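D-hydantoinase (Ralstonia pickettii, PDB 1NFG) probably catalyses the stereospecific hydrolysis of the cyclic amide bond of D-hydantoin derivatives, using two zinc ions per subunit. Local coordinates at residues 190-195 / 207-212; 240-245 / 291-296; 194-199 / 329-334. All coordinates share one frame; numbering follows the deposited sequence.

Contact 1: residues 190-195 / 207-212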
# COMPACT_ATOMS: atom_id res chain seq x y z
N TYR A 190 -17.34 -18.01 -14.25
CA TYR A 190 -17.97 -16.94 -15.02
C TYR A 190 -17.18 -16.64 -16.29
O TYR A 190 -17.73 -16.59 -17.39
CB TYR A 190 -18.06 -15.67 -14.17
CG TYR A 190 -18.49 -14.44 -14.94
CD1 TYR A 190 -19.83 -14.15 -15.16
CD2 TYR A 190 -17.53 -13.56 -15.47
CE1 TYR A 190 -20.22 -13.01 -15.88
CE2 TYR A 190 -17.91 -12.43 -16.19
CZ TYR A 190 -19.25 -12.16 -16.39
OH TYR A 190 -19.62 -11.03 -17.10
N LEU A 191 -15.87 -16.45 -16.14
CA LEU A 191 -15.02 -16.15 -17.28
C LEU A 191 -14.83 -17.35 -18.19
O LEU A 191 -14.82 -17.20 -19.41
CB LEU A 191 -13.67 -15.62 -16.80
CG LEU A 191 -13.71 -14.27 -16.07
CD1 LEU A 191 -12.36 -13.97 -15.45
CD2 LEU A 191 -14.10 -13.17 -17.05
N ARG A 192 -14.69 -18.53 -17.61
CA ARG A 192 -14.50 -19.75 -18.40
C ARG A 192 -15.67 -19.93 -19.35
O ARG A 192 -15.49 -20.10 -20.56
CB ARG A 192 -14.39 -20.98 -17.50
CG ARG A 192 -13.33 -20.88 -16.38
CD ARG A 192 -13.21 -22.20 -15.62
NE ARG A 192 -12.50 -23.20 -16.42
CZ ARG A 192 -12.67 -24.51 -16.32
NH1 ARG A 192 -13.54 -25.01 -15.45
NH2 ARG A 192 -11.97 -25.33 -17.10
N ASP A 193 -16.88 -19.90 -18.80
CA ASP A 193 -18.09 -20.07 -19.60
C ASP A 193 -18.30 -18.96 -20.62
O ASP A 193 -18.72 -19.21 -21.76
CB ASP A 193 -19.30 -20.17 -18.68
CG ASP A 193 -19.17 -21.30 -17.69
OD1 ASP A 193 -18.56 -22.33 -18.05
OD2 ASP A 193 -19.69 -21.17 -16.56
N LYS A 194 -18.01 -17.73 -20.21
CA LYS A 194 -18.16 -16.58 -21.09
C LYS A 194 -17.27 -16.77 -22.32
O LYS A 194 -17.70 -16.51 -23.44
CB LYS A 194 -17.77 -15.30 -20.34
CG LYS A 194 -18.15 -14.00 -21.03
CD LYS A 194 -17.99 -12.83 -20.05
CE LYS A 194 -18.31 -11.48 -20.67
NZ LYS A 194 -18.21 -10.39 -19.65
N PHE A 195 -16.05 -17.25 -22.11
CA PHE A 195 -15.11 -17.48 -23.21
C PHE A 195 -15.60 -18.56 -24.17
O PHE A 195 -15.56 -18.39 -25.39
CB PHE A 195 -13.74 -17.88 -22.69
CG PHE A 195 -12.86 -16.72 -22.32
CD1 PHE A 195 -12.62 -15.69 -23.23
CD2 PHE A 195 -12.25 -16.66 -21.07
CE1 PHE A 195 -11.79 -14.63 -22.90
CE2 PHE A 195 -11.42 -15.60 -20.73
CZ PHE A 195 -11.18 -14.58 -21.64
N ALA A 207 -5.77 -19.55 -19.06
CA ALA A 207 -5.12 -18.48 -18.30
C ALA A 207 -6.00 -17.24 -18.20
O ALA A 207 -6.24 -16.73 -17.10
CB ALA A 207 -3.79 -18.12 -18.94
N LEU A 208 -6.49 -16.77 -19.34
CA LEU A 208 -7.33 -15.58 -19.35
C LEU A 208 -8.61 -15.75 -18.54
O LEU A 208 -9.14 -14.78 -18.00
CB LEU A 208 -7.67 -15.20 -20.79
CG LEU A 208 -6.46 -15.03 -21.71
CD1 LEU A 208 -6.92 -14.68 -23.12
CD2 LEU A 208 -5.54 -13.95 -21.16
N SER A 209 -9.09 -16.99 -18.43
CA SER A 209 -10.32 -17.24 -17.68
C SER A 209 -10.09 -17.16 -16.17
O SER A 209 -11.05 -17.15 -15.39
CB SER A 209 -10.91 -18.61 -18.05
OG SER A 209 -10.06 -19.69 -17.69
N ARG A 210 -8.83 -17.11 -15.76
CA ARG A 210 -8.51 -17.00 -14.35
C ARG A 210 -7.28 -16.13 -14.13
O ARG A 210 -6.21 -16.61 -13.72
CB ARG A 210 -8.36 -18.40 -13.71
CG ARG A 210 -7.63 -19.42 -14.55
CD ARG A 210 -8.16 -20.83 -14.28
NE ARG A 210 -8.24 -21.16 -12.86
CZ ARG A 210 -9.16 -21.97 -12.34
NH1 ARG A 210 -10.08 -22.52 -13.13
NH2 ARG A 210 -9.19 -22.22 -11.04
N PRO A 211 -7.43 -14.83 -14.38
CA PRO A 211 -6.38 -13.81 -14.24
C PRO A 211 -6.01 -13.57 -12.78
O PRO A 211 -6.73 -13.97 -11.86
CB PRO A 211 -7.02 -12.59 -14.89
CG PRO A 211 -8.44 -12.73 -14.47
CD PRO A 211 -8.71 -14.19 -14.74
N PRO A 212 -4.87 -12.90 -12.55
CA PRO A 212 -4.35 -12.58 -11.22
C PRO A 212 -5.38 -12.17 -10.18
O PRO A 212 -5.28 -12.56 -9.01
CB PRO A 212 -3.35 -11.48 -11.51
CG PRO A 212 -2.77 -11.91 -12.82
CD PRO A 212 -4.00 -12.33 -13.60
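L191, R192 and F195, on one flank of helix 185-197, pack against the chain leaving helix 204-208, and the backbones come closest at L191 and S209. The contact is made by van der Waals packing of side chains on each other and on the backbone of 208-209. The F195 ring crosses the L208 side chain at about a right angle, with CZ 3.7 Å from L208 CB. Its neighbouring CE2 lies 3.6 Å from S209 N, while L208 O and S209 CA sit at the ring edge, in its plane. L191 and P211 meet tip to tip, L191 CD1 lying 3.7 Å from P211 CD, and L191 CB rests on the carbonyl of S209. R192 takes part through its aliphatic stem: its CG, set beside its own backbone N (chi1 -53°), lies 3.7 Å from S209 CB.

S209 OG and R210 NH2 find partners outside the two segments. S209 OG bonds back to the carbonyls of Y205 and H206. R192 and R210 run side by side in the same direction, their guanidinium planes 68° apart and R192 NE 4.1 Å from R210 NH1. The salt bridge of R210 NH2 with E183 probably eases this repulsion.

I228 of the second subunit packs on both L191 and P211. Helices 185-197 and 204-208 form an excursion between strand 178-180 and helix 212-229 of the TIM barrel, and they bring R210 beside Y153 and T286, which probably bind substrate as in related enzymes.

Contact 2: residues 240-245 / 291-296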
# COMPACT_ATOMS: atom_id res chain seq x y z
N CYS A 240 1.80 -14.74 -8.50
CA CYS A 240 1.96 -13.43 -9.12
C CYS A 240 2.08 -12.30 -8.12
O CYS A 240 1.85 -12.47 -6.92
CB CYS A 240 0.76 -13.16 -10.04
SG CYS A 240 -0.82 -13.19 -9.15
N GLU A 241 2.43 -11.13 -8.64
CA GLU A 241 2.60 -9.94 -7.83
C GLU A 241 1.38 -9.56 -6.99
O GLU A 241 1.51 -9.24 -5.80
CB GLU A 241 3.02 -8.77 -8.73
CG GLU A 241 3.03 -7.41 -8.06
CD GLU A 241 3.67 -6.34 -8.93
OE1 GLU A 241 3.56 -6.44 -10.17
OE2 GLU A 241 4.28 -5.41 -8.36
N GLU A 242 0.20 -9.60 -7.60
CA GLU A 242 -1.01 -9.22 -6.87
C GLU A 242 -1.37 -10.14 -5.71
O GLU A 242 -1.74 -9.66 -4.64
CB GLU A 242 -2.21 -9.06 -7.82
CG GLU A 242 -2.09 -9.81 -9.12
CD GLU A 242 -1.28 -9.07 -10.16
OE1 GLU A 242 -1.71 -7.98 -10.58
OE2 GLU A 242 -0.22 -9.60 -10.58
N SER A 243 -1.27 -11.45 -5.88
CA SER A 243 -1.61 -12.34 -4.78
C SER A 243 -0.52 -12.28 -3.71
O SER A 243 -0.81 -12.33 -2.51
CB SER A 243 -1.79 -13.79 -5.25
OG SER A 243 -0.59 -14.35 -5.75
N LEU A 244 0.74 -12.15 -4.14
CA LEU A 244 1.83 -12.07 -3.18
C LEU A 244 1.61 -10.86 -2.29
O LEU A 244 1.83 -10.90 -1.08
CB LEU A 244 3.18 -11.96 -3.89
CG LEU A 244 4.41 -11.69 -3.00
CD1 LEU A 244 4.47 -12.69 -1.85
CD2 LEU A 244 5.67 -11.76 -3.84
N GLU A 245 1.16 -9.77 -2.91
CA GLU A 245 0.91 -8.55 -2.17
C GLU A 245 -0.07 -8.75 -1.02
O GLU A 245 0.11 -8.19 0.07
CB GLU A 245 0.37 -7.47 -3.11
CG GLU A 245 0.36 -6.10 -2.48
CD GLU A 245 -0.13 -5.02 -3.43
OE1 GLU A 245 0.23 -5.08 -4.63
OE2 GLU A 245 -0.85 -4.12 -2.96
N ALA A 291 3.45 -13.79 -15.89
CA ALA A 291 4.35 -13.08 -16.78
C ALA A 291 5.76 -13.00 -16.20
O ALA A 291 5.96 -13.28 -15.01
CB ALA A 291 3.82 -11.68 -17.04
N LYS A 292 6.73 -12.60 -17.02
CA LYS A 292 8.11 -12.49 -16.57
C LYS A 292 8.28 -11.54 -15.39
O LYS A 292 9.12 -11.78 -14.52
CB LYS A 292 9.01 -12.03 -17.72
CG LYS A 292 9.15 -13.06 -18.83
CD LYS A 292 10.17 -12.63 -19.87
CE LYS A 292 10.35 -13.71 -20.94
NZ LYS A 292 11.36 -13.32 -21.97
N LYS A 293 7.50 -10.47 -15.35
CA LYS A 293 7.62 -9.53 -14.25
C LYS A 293 7.26 -10.23 -12.95
O LYS A 293 7.74 -9.87 -11.88
CB LYS A 293 6.74 -8.29 -14.48
CG LYS A 293 5.24 -8.55 -14.57
CD LYS A 293 4.54 -8.29 -13.24
CE LYS A 293 3.03 -8.41 -13.40
NZ LYS A 293 2.30 -8.22 -12.11
N ASP A 294 6.43 -11.26 -13.05
CA ASP A 294 6.05 -12.00 -11.86
C ASP A 294 7.23 -12.88 -11.44
O ASP A 294 7.42 -13.15 -10.26
CB ASP A 294 4.79 -12.83 -12.12
CG ASP A 294 3.57 -11.95 -12.44
OD1 ASP A 294 3.02 -11.33 -11.50
OD2 ASP A 294 3.17 -11.89 -13.62
N HIS A 295 8.02 -13.31 -12.42
CA HIS A 295 9.20 -14.13 -12.12
C HIS A 295 10.15 -13.30 -11.25
O HIS A 295 10.69 -13.80 -10.26
CB HIS A 295 9.95 -14.52 -13.40
CG HIS A 295 9.19 -15.44 -14.30
ND1 HIS A 295 9.62 -15.73 -15.58
CD2 HIS A 295 8.04 -16.13 -14.12
CE1 HIS A 295 8.76 -16.56 -16.15
NE2 HIS A 295 7.79 -16.82 -15.28
N ASP A 296 10.37 -12.05 -11.63
CA ASP A 296 11.27 -11.19 -10.87
C ASP A 296 10.70 -10.96 -9.48
O ASP A 296 11.42 -11.04 -8.49
CB ASP A 296 11.47 -9.84 -11.56
CG ASP A 296 11.93 -9.98 -12.99
OD1 ASP A 296 12.69 -10.93 -13.29
OD2 ASP A 296 11.53 -9.13 -13.82
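The D294 carboxylate reaches E241 with OD1 and is held at both oxygens. OD1 takes the backbone N-H of E241 on its anti lone pair in a nearly straight bond, 2.9 Å from E241 N. OD2 receives A291 N, the N-cap of its own helix, at 3.0 Å on its anti side, 19° out of the carboxylate plane. One aspartate thereby serves the N-terminal ends of two helices, and two bonds fix its rotation. The carboxylate of E242 is inclined 56° to it. On the E241 carboxylate, K293 NZ occupies the anti lone pair of OE1, 2.9 Å away; E241 CG is anti to the backbone N and the chain beyond it is extended, which carries OE1 there.

K293 crosses both glutamates at about a right angle. Its NZ also makes weak bonds of 3.3 Å to E242 OE2 and to D294 OD1, completing a four-residue salt-bridge network. This charge probably offsets the repulsion between E242 OE2 and D294 OD1.

The axes of segments 241-245 and 292-296 come within 10.5 Å, their directions 36° apart. V297 packs on E241 and L244, while S243 touches T219 of helix 212-229, so helix 241-253, which follows strand 233-235, lies between helices 212-229 and 292-303.

Contact 3: residues 194-199 / 329-334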
# COMPACT_ATOMS: atom_id res chain seq x y z
N LYS A 194 -18.01 -17.73 -20.21
CA LYS A 194 -18.16 -16.58 -21.09
C LYS A 194 -17.27 -16.77 -22.32
O LYS A 194 -17.70 -16.51 -23.44
CB LYS A 194 -17.77 -15.30 -20.34
CG LYS A 194 -18.15 -14.00 -21.03
CD LYS A 194 -17.99 -12.83 -20.05
CE LYS A 194 -18.31 -11.48 -20.67
NZ LYS A 194 -18.21 -10.39 -19.65
N PHE A 195 -16.05 -17.25 -22.11
CA PHE A 195 -15.11 -17.48 -23.21
C PHE A 195 -15.60 -18.56 -24.17
O PHE A 195 -15.56 -18.39 -25.39
CB PHE A 195 -13.74 -17.88 -22.69
CG PHE A 195 -12.86 -16.72 -22.32
CD1 PHE A 195 -12.62 -15.69 -23.23
CD2 PHE A 195 -12.25 -16.66 -21.07
CE1 PHE A 195 -11.79 -14.63 -22.90
CE2 PHE A 195 -11.42 -15.60 -20.73
CZ PHE A 195 -11.18 -14.58 -21.64
N VAL A 196 -16.03 -19.68 -23.60
CA VAL A 196 -16.51 -20.79 -24.41
C VAL A 196 -17.73 -20.36 -25.20
O VAL A 196 -17.88 -20.73 -26.37
CB VAL A 196 -16.84 -22.00 -23.54
CG1 VAL A 196 -17.44 -23.11 -24.38
CG2 VAL A 196 -15.58 -22.50 -22.86
N ALA A 197 -18.60 -19.58 -24.57
CA ALA A 197 -19.80 -19.10 -25.24
C ALA A 197 -19.43 -18.26 -26.47
O ALA A 197 -20.15 -18.26 -27.47
CB ALA A 197 -20.64 -18.27 -24.27
N GLU A 198 -18.32 -17.53 -26.38
CA GLU A 198 -17.86 -16.69 -27.48
C GLU A 198 -17.05 -17.52 -28.47
O GLU A 198 -16.44 -16.98 -29.40
CB GLU A 198 -16.98 -15.55 -26.96
CG GLU A 198 -17.74 -14.43 -26.27
CD GLU A 198 -16.82 -13.56 -25.41
OE1 GLU A 198 -15.64 -13.37 -25.80
OE2 GLU A 198 -17.29 -13.07 -24.36
N GLY A 199 -17.04 -18.83 -28.27
CA GLY A 199 -16.31 -19.71 -29.16
C GLY A 199 -14.81 -19.76 -28.93
O GLY A 199 -14.08 -20.32 -29.75
N ASP A 329 -11.72 -27.70 -26.24
CA ASP A 329 -12.29 -27.03 -25.08
C ASP A 329 -11.29 -27.05 -23.93
O ASP A 329 -11.16 -28.04 -23.21
CB ASP A 329 -13.58 -27.73 -24.66
CG ASP A 329 -14.31 -27.00 -23.56
OD1 ASP A 329 -13.73 -26.07 -22.97
OD2 ASP A 329 -15.47 -27.38 -23.26
N PHE A 330 -10.57 -25.94 -23.78
CA PHE A 330 -9.56 -25.81 -22.73
C PHE A 330 -10.07 -26.24 -21.36
O PHE A 330 -9.30 -26.68 -20.51
CB PHE A 330 -9.07 -24.35 -22.67
CG PHE A 330 -10.11 -23.38 -22.16
CD1 PHE A 330 -10.26 -23.16 -20.80
CD2 PHE A 330 -10.92 -22.68 -23.05
CE1 PHE A 330 -11.22 -22.26 -20.32
CE2 PHE A 330 -11.88 -21.78 -22.58
CZ PHE A 330 -12.03 -21.57 -21.22
N ARG A 331 -11.37 -26.12 -21.14
CA ARG A 331 -11.96 -26.50 -19.86
C ARG A 331 -11.84 -27.99 -19.57
O ARG A 331 -11.75 -28.40 -18.42
CB ARG A 331 -13.43 -26.11 -19.81
CG ARG A 331 -13.68 -24.63 -19.84
CD ARG A 331 -15.16 -24.40 -19.92
NE ARG A 331 -15.71 -25.11 -21.06
CZ ARG A 331 -17.01 -25.31 -21.25
NH1 ARG A 331 -17.89 -24.85 -20.37
NH2 ARG A 331 -17.43 -25.98 -22.32
N ALA A 332 -11.85 -28.80 -20.63
CA ALA A 332 -11.76 -30.25 -20.47
C ALA A 332 -10.33 -30.74 -20.24
O ALA A 332 -10.13 -31.90 -19.87
CB ALA A 332 -12.38 -30.94 -21.68
N ILE A 333 -9.35 -29.86 -20.47
CA ILE A 333 -7.95 -30.22 -20.29
C ILE A 333 -7.63 -30.40 -18.81
O ILE A 333 -7.74 -29.45 -18.02
CB ILE A 333 -7.00 -29.12 -20.81
CG1 ILE A 333 -7.29 -28.83 -22.28
CG2 ILE A 333 -5.55 -29.55 -20.62
CD1 ILE A 333 -6.49 -27.68 -22.84
N PRO A 334 -7.25 -31.62 -18.39
CA PRO A 334 -6.93 -31.83 -16.98
C PRO A 334 -5.77 -30.93 -16.55
O PRO A 334 -4.72 -30.90 -17.20
CB PRO A 334 -6.61 -33.33 -16.92
CG PRO A 334 -6.14 -33.65 -18.31
CD PRO A 334 -7.09 -32.86 -19.17
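V196 and R331 reach toward each other tip to tip, where the Schellman motif that ends helix 185-197, with G199 as its C-prime residue, lies near an Asx turn at D329. The contact holds the C-terminal end of that helix against the loop between strand 310-311 and helix 343-352. The valine puts CG2 over one face of the R331 guanidinium, offset toward the rim and nearest NE, at 3.2 Å. Its CG1, anti to the backbone N (chi1 175°), lies 3.5 Å from R331 NH2.

D329 CG lies at the edge of that guanidinium, in its plane, and R331 grips the carboxylate side-on. R331 NE gives a nearly straight bond of 2.9 Å to the syn lone pair of D329 OD1, and NH2 completes the salt bridge to OD2, tilted 19° from the guanidinium plane. This pairing holds the flat group in the orientation that turns a face to V196.

Beneath the arginine stem lies the F330 ring, with R331 CG over one of its faces. The ring meets helix 185-197 obliquely: CE2 is 3.8 Å from V196 CG2 and 4.3 Å from F195 CB. In the Asx turn itself, R331 N donates to D329 OD1 at 3.0 Å from above the carboxylate plane, the second bond to an oxygen already held by R331 NE.

In the fold
From the N terminus, the chain passes strand 178-180 and enters helix 185-197, where contacts 1 and 3 both begin. Contact 1 closes first, after only 11 intervening residues. The chain then continues through helix 212-229 and strand 233-235 to contact 2, which follows contact 1 in series and spans 45 residues, including strand 257-262. Contact 3 closes last, across 129 residues, and its span takes in all of contact 2. Contacts 1 and 3 have centres about 9 Å apart and share K194 and F195. P212 touches C240 and E242, joining contact 1 to contact 2. Helix 185-197 is tied to the chain leaving helix 204-208 by contact 1 and to the loop after strand 310-311 by contact 3; contact 2 joins helices 241-253 and 292-303.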